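Local coordinates for protein DegQ (Legionella fallonii, PDB 3PV2) that probably degrades misfolded proteins as an HtrA-family serine protease with a trypsin fold and PDZ domains, assembling into large self-compartmentizing 12-mers, at residues F252-H266 with Q316-V329. Residues are numbered along the deposited sequence; the frame is centred on the assembly and turned at random.
Sequences FGSIHRGLMGIFVQH and QATQVKTTISLLRV
V264 on strand 262-266 packs against helix 318-325, which runs roughly antiparallel to it, at 145° between their directions, in the first PDZ domain; this strand and helix flank the peptide-binding groove of PDZ domains, consistent with a substrate site in DegQ. The V264 methyl CG2 is the bump, settling between A317 CB, 4.1 Å away, and V320 CB, while A317 CB in turn pushes up to the Q265 carbonyl carbon at 3.5 Å. Back toward the start of the strand, I262 CD1 touches V320 CG1, and M260 CB meets I324 CG2 at 4.0 Å. Two waters link K321 NZ to V264, one weakly to V264 O, the other weakly to NZ.

Past the helix, G258 has no side chain, and V329 CG2 settles against its CA at 3.9 Å, the same methyl meeting the edge of the H256 ring. R257, extended from CG to NE, runs alongside L326, with I255 CG2 over one face of its guanidinium, and makes salt bridges with D122 and E124 of the protease domain. R328 bends at chi2 (-111°) and chi3 into a cation-pi stack over one face of the F252 ring: the planes are 7° apart, with R328 CZ 3.5 Å from the ring centroid.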
loop_
_atom_site.group_PDB
_atom_site.type_symbol
_atom_site.label_atom_id
_atom_site.label_comp_id
_atom_site.label_asym_id
_atom_site.label_seq_id
_atom_site.Cartn_x
_atom_site.Cartn_y
_atom_site.Cartn_z
ATOM N N PHE B 252 27.890 -47.068 21.281
ATOM C CA PHE B 252 28.307 -45.842 21.939
ATOM C C PHE B 252 27.256 -44.743 22.195
ATOM O O PHE B 252 27.552 -43.753 22.865
ATOM C CB PHE B 252 29.431 -45.185 21.119
ATOM C CG PHE B 252 30.669 -46.026 20.967
ATOM C CD1 PHE B 252 31.550 -46.204 22.039
ATOM C CD2 PHE B 252 30.980 -46.609 19.745
ATOM C CE1 PHE B 252 32.717 -46.969 21.888
ATOM C CE2 PHE B 252 32.138 -47.374 19.582
ATOM C CZ PHE B 252 33.002 -47.562 20.654
ATOM N N GLY B 253 26.073 -44.835 21.610
ATOM C CA GLY B 253 25.064 -43.786 21.805
ATOM C C GLY B 253 25.167 -42.550 20.918
ATOM O O GLY B 253 24.221 -41.790 20.849
ATOM N N SER B 254 26.302 -42.319 20.274
ATOM C CA SER B 254 26.435 -41.270 19.242
ATOM C C SER B 254 27.685 -41.512 18.405
ATOM O O SER B 254 28.516 -42.311 18.791
ATOM C CB SER B 254 26.538 -39.883 19.860
ATOM O OG SER B 254 27.846 -39.687 20.374
ATOM N N ILE B 255 27.804 -40.834 17.270
ATOM C CA ILE B 255 28.979 -40.938 16.455
ATOM C C ILE B 255 29.920 -39.827 16.942
ATOM O O ILE B 255 29.547 -38.663 16.928
ATOM C CB ILE B 255 28.699 -40.668 14.928
ATOM C CG1 ILE B 255 27.569 -41.561 14.383
ATOM C CG2 ILE B 255 29.981 -40.790 14.106
ATOM C CD1 ILE B 255 27.696 -42.972 14.761
ATOM N N HIS B 256 31.115 -40.176 17.395
ATOM C CA HIS B 256 32.094 -39.155 17.727
ATOM C C HIS B 256 33.145 -39.141 16.622
ATOM O O HIS B 256 34.057 -39.941 16.625
ATOM C CB HIS B 256 32.721 -39.406 19.078
ATOM C CG HIS B 256 33.645 -38.306 19.506
ATOM N ND1 HIS B 256 33.268 -37.314 20.386
ATOM C CD2 HIS B 256 34.918 -38.018 19.141
ATOM C CE1 HIS B 256 34.271 -36.472 20.556
ATOM N NE2 HIS B 256 35.285 -36.880 19.814
ATOM N N ARG B 257 32.982 -38.234 15.671
ATOM C CA ARG B 257 33.871 -38.129 14.538
ATOM C C ARG B 257 35.239 -37.563 14.909
ATOM O O ARG B 257 35.339 -36.602 15.688
ATOM C CB ARG B 257 33.261 -37.223 13.488
ATOM C CG ARG B 257 32.150 -37.851 12.755
ATOM C CD ARG B 257 31.445 -36.862 11.891
ATOM N NE ARG B 257 30.433 -37.551 11.114
ATOM C CZ ARG B 257 29.213 -37.870 11.536
ATOM N NH1 ARG B 257 28.807 -37.539 12.750
ATOM N NH2 ARG B 257 28.386 -38.523 10.724
ATOM N N GLY B 258 36.279 -38.175 14.353
ATOM C CA GLY B 258 37.630 -37.748 14.617
ATOM C C GLY B 258 38.244 -37.212 13.340
ATOM O O GLY B 258 37.570 -37.013 12.328
ATOM N N LEU B 259 39.551 -37.067 13.388
ATOM C CA LEU B 259 40.276 -36.375 12.374
ATOM C C LEU B 259 41.282 -37.300 11.726
ATOM O O LEU B 259 41.968 -38.071 12.399
ATOM C CB LEU B 259 41.022 -35.243 13.018
ATOM C CG LEU B 259 41.893 -34.474 12.052
ATOM C CD1 LEU B 259 40.997 -34.081 10.872
ATOM C CD2 LEU B 259 42.547 -33.279 12.710
ATOM N N MET B 260 41.380 -37.182 10.411
ATOM C CA MET B 260 42.468 -37.795 9.656
ATOM C C MET B 260 43.320 -36.766 8.884
ATOM O O MET B 260 44.524 -36.901 8.826
ATOM C CB MET B 260 41.903 -38.832 8.744
ATOM C CG MET B 260 42.953 -39.483 7.869
ATOM S SD MET B 260 43.942 -40.577 8.864
ATOM C CE MET B 260 42.635 -41.720 9.409
ATOM N N GLY B 261 42.740 -35.703 8.357
ATOM C CA GLY B 261 43.550 -34.593 7.795
ATOM C C GLY B 261 43.930 -34.695 6.294
ATOM O O GLY B 261 44.958 -34.145 5.870
ATOM N N ILE B 262 43.091 -35.336 5.492
ATOM C CA ILE B 262 43.303 -35.389 4.025
ATOM C C ILE B 262 42.061 -35.155 3.176
ATOM O O ILE B 262 41.006 -35.737 3.452
ATOM C CB ILE B 262 43.714 -36.757 3.610
ATOM C CG1 ILE B 262 42.542 -37.710 3.859
ATOM C CG2 ILE B 262 44.926 -37.179 4.406
ATOM C CD1 ILE B 262 42.579 -38.916 3.016
ATOM N N PHE B 263 42.214 -34.393 2.099
ATOM C CA PHE B 263 41.155 -34.211 1.180
ATOM C C PHE B 263 41.350 -35.170 0.034
ATOM O O PHE B 263 42.485 -35.374 -0.438
ATOM C CB PHE B 263 41.237 -32.789 0.652
ATOM C CG PHE B 263 40.682 -31.728 1.578
ATOM C CD1 PHE B 263 41.183 -31.562 2.880
ATOM C CD2 PHE B 263 39.734 -30.798 1.081
ATOM C CE1 PHE B 263 40.706 -30.515 3.718
ATOM C CE2 PHE B 263 39.238 -29.752 1.904
ATOM C CZ PHE B 263 39.721 -29.606 3.215
ATOM N N VAL B 264 40.256 -35.719 -0.487
ATOM C CA VAL B 264 40.316 -36.542 -1.639
ATOM C C VAL B 264 39.425 -35.935 -2.750
ATOM O O VAL B 264 38.628 -35.053 -2.499
ATOM C CB VAL B 264 39.950 -37.953 -1.344
ATOM C CG1 VAL B 264 41.027 -38.617 -0.474
ATOM C CG2 VAL B 264 38.536 -38.028 -0.759
ATOM N N GLN B 265 39.647 -36.343 -3.981
ATOM C CA GLN B 265 38.794 -35.988 -5.066
ATOM C C GLN B 265 38.621 -37.255 -5.915
ATOM O O GLN B 265 39.407 -38.186 -5.808
ATOM C CB GLN B 265 39.383 -34.893 -5.899
ATOM C CG GLN B 265 40.480 -35.249 -6.853
ATOM C CD GLN B 265 41.118 -33.991 -7.477
ATOM O OE1 GLN B 265 42.008 -33.485 -6.863
ATOM N NE2 GLN B 265 40.649 -33.483 -8.649
ATOM N N HIS B 266 37.609 -37.214 -6.755
ATOM C CA HIS B 266 37.253 -38.306 -7.673
ATOM C C HIS B 266 38.343 -38.460 -8.702
ATOM O O HIS B 266 38.816 -37.460 -9.295
ATOM C CB HIS B 266 35.885 -38.002 -8.366
ATOM C CG HIS B 266 35.386 -39.119 -9.239
ATOM N ND1 HIS B 266 34.892 -40.311 -8.727
ATOM C CD2 HIS B 266 35.308 -39.227 -10.597
ATOM C CE1 HIS B 266 34.552 -41.109 -9.740
ATOM N NE2 HIS B 266 34.797 -40.477 -10.880
ATOM N N GLN B 316 35.978 -45.330 -5.149
ATOM C CA GLN B 316 35.354 -44.017 -5.352
ATOM C C GLN B 316 35.734 -43.100 -4.228
ATOM O O GLN B 316 35.766 -43.542 -3.079
ATOM C CB GLN B 316 33.845 -44.155 -5.289
ATOM C CG GLN B 316 33.230 -45.100 -6.305
ATOM C CD GLN B 316 32.496 -44.331 -7.371
ATOM O OE1 GLN B 316 31.341 -44.626 -7.676
ATOM N NE2 GLN B 316 33.147 -43.318 -7.922
ATOM N N ALA B 317 35.999 -41.835 -4.538
ATOM C CA ALA B 317 36.401 -40.892 -3.516
ATOM C C ALA B 317 35.376 -40.789 -2.355
ATOM O O ALA B 317 35.753 -40.581 -1.220
ATOM C CB ALA B 317 36.642 -39.489 -4.103
ATOM N N THR B 318 34.093 -40.830 -2.655
ATOM C CA THR B 318 33.058 -40.738 -1.609
ATOM C C THR B 318 33.217 -41.790 -0.500
ATOM O O THR B 318 32.991 -41.499 0.659
ATOM C CB THR B 318 31.662 -40.855 -2.199
ATOM O OG1 THR B 318 31.660 -41.890 -3.198
ATOM C CG2 THR B 318 31.261 -39.519 -2.820
ATOM N N GLN B 319 33.713 -42.949 -0.837
ATOM C CA GLN B 319 33.894 -44.006 0.164
ATOM C C GLN B 319 34.942 -43.682 1.223
ATOM O O GLN B 319 34.892 -44.251 2.293
ATOM C CB GLN B 319 34.250 -45.366 -0.462
ATOM C CG GLN B 319 33.381 -45.801 -1.520
ATOM C CD GLN B 319 33.953 -47.007 -2.259
ATOM O OE1 GLN B 319 35.046 -46.961 -2.815
ATOM N NE2 GLN B 319 33.212 -48.104 -2.251
ATOM N N VAL B 320 35.861 -42.758 0.965
ATOM C CA VAL B 320 36.915 -42.524 1.913
ATOM C C VAL B 320 36.325 -41.818 3.109
ATOM O O VAL B 320 36.579 -42.170 4.273
ATOM C CB VAL B 320 38.013 -41.699 1.288
ATOM C CG1 VAL B 320 38.962 -41.110 2.358
ATOM C CG2 VAL B 320 38.740 -42.520 0.251
ATOM N N LYS B 321 35.453 -40.878 2.806
ATOM C CA LYS B 321 34.896 -39.937 3.794
ATOM C C LYS B 321 33.984 -40.742 4.698
ATOM O O LYS B 321 34.133 -40.792 5.943
ATOM C CB LYS B 321 34.152 -38.850 3.029
ATOM C CG LYS B 321 34.731 -38.693 1.530
ATOM C CD LYS B 321 34.261 -37.421 0.741
ATOM C CE LYS B 321 35.048 -36.137 1.113
ATOM N NZ LYS B 321 35.023 -35.063 0.020
ATOM N N THR B 322 33.104 -41.466 4.032
ATOM C CA THR B 322 32.362 -42.523 4.625
ATOM C C THR B 322 33.195 -43.486 5.481
ATOM O O THR B 322 32.984 -43.542 6.691
ATOM C CB THR B 322 31.591 -43.239 3.500
ATOM O OG1 THR B 322 30.593 -42.320 2.990
ATOM C CG2 THR B 322 30.965 -44.562 3.971
ATOM N N THR B 323 34.107 -44.254 4.900
ATOM C CA THR B 323 34.811 -45.279 5.677
ATOM C C THR B 323 35.572 -44.691 6.879
ATOM O O THR B 323 35.679 -45.342 7.917
ATOM C CB THR B 323 35.835 -46.043 4.845
ATOM O OG1 THR B 323 35.208 -46.597 3.686
ATOM C CG2 THR B 323 36.492 -47.149 5.667
ATOM N N ILE B 324 36.072 -43.468 6.763
ATOM C CA ILE B 324 36.933 -42.905 7.816
ATOM C C ILE B 324 36.153 -42.131 8.884
ATOM O O ILE B 324 36.420 -42.254 10.080
ATOM C CB ILE B 324 37.976 -41.930 7.242
ATOM C CG1 ILE B 324 39.147 -42.680 6.613
ATOM C CG2 ILE B 324 38.547 -41.046 8.326
ATOM C CD1 ILE B 324 40.099 -41.738 5.872
ATOM N N SER B 325 35.194 -41.345 8.406
ATOM C CA SER B 325 34.340 -40.516 9.232
ATOM C C SER B 325 33.841 -41.207 10.460
ATOM O O SER B 325 33.650 -40.563 11.477
ATOM C CB SER B 325 33.100 -40.055 8.466
ATOM O OG SER B 325 32.130 -41.087 8.508
ATOM N N LEU B 326 33.621 -42.505 10.390
ATOM C CA LEU B 326 32.989 -43.196 11.491
ATOM C C LEU B 326 33.950 -44.109 12.238
ATOM O O LEU B 326 33.521 -44.925 13.088
ATOM C CB LEU B 326 31.803 -44.030 10.977
ATOM C CG LEU B 326 30.827 -43.465 9.930
ATOM C CD1 LEU B 326 29.948 -44.595 9.507
ATOM C CD2 LEU B 326 29.989 -42.269 10.401
ATOM N N LEU B 327 35.239 -44.017 11.943
ATOM C CA LEU B 327 36.207 -44.695 12.805
ATOM C C LEU B 327 36.297 -43.920 14.103
ATOM O O LEU B 327 36.038 -42.723 14.169
ATOM C CB LEU B 327 37.592 -44.788 12.151
ATOM C CG LEU B 327 37.819 -45.816 11.031
ATOM C CD1 LEU B 327 36.521 -46.366 10.476
ATOM C CD2 LEU B 327 38.675 -45.192 9.986
ATOM N N ARG B 328 36.710 -44.627 15.130
ATOM C CA ARG B 328 36.770 -44.061 16.455
ATOM C C ARG B 328 38.090 -43.369 16.728
ATOM O O ARG B 328 39.156 -43.907 16.426
ATOM C CB ARG B 328 36.558 -45.187 17.481
ATOM C CG ARG B 328 35.083 -45.583 17.634
ATOM C CD ARG B 328 34.615 -45.140 18.988
ATOM N NE ARG B 328 33.392 -44.374 18.943
ATOM C CZ ARG B 328 32.987 -43.618 19.947
ATOM N NH1 ARG B 328 33.709 -43.549 21.056
ATOM N NH2 ARG B 328 31.864 -42.929 19.839
ATOM N N VAL B 329 38.011 -42.213 17.375
ATOM C CA VAL B 329 39.200 -41.549 17.869
ATOM C C VAL B 329 39.996 -42.633 18.553
ATOM O O VAL B 329 39.432 -43.458 19.220
ATOM C CB VAL B 329 38.862 -40.406 18.864
ATOM C CG1 VAL B 329 40.140 -39.940 19.653
ATOM C CG2 VAL B 329 38.168 -39.224 18.134
HETATM O O HOH W 1 36.185 -40.683 12.892
HETATM O O HOH W 2 37.800 -34.779 1.207
HETATM O O HOH W 3 36.454 -33.075 -0.792
HETATM O O HOH W 4 33.921 -40.302 -5.947
#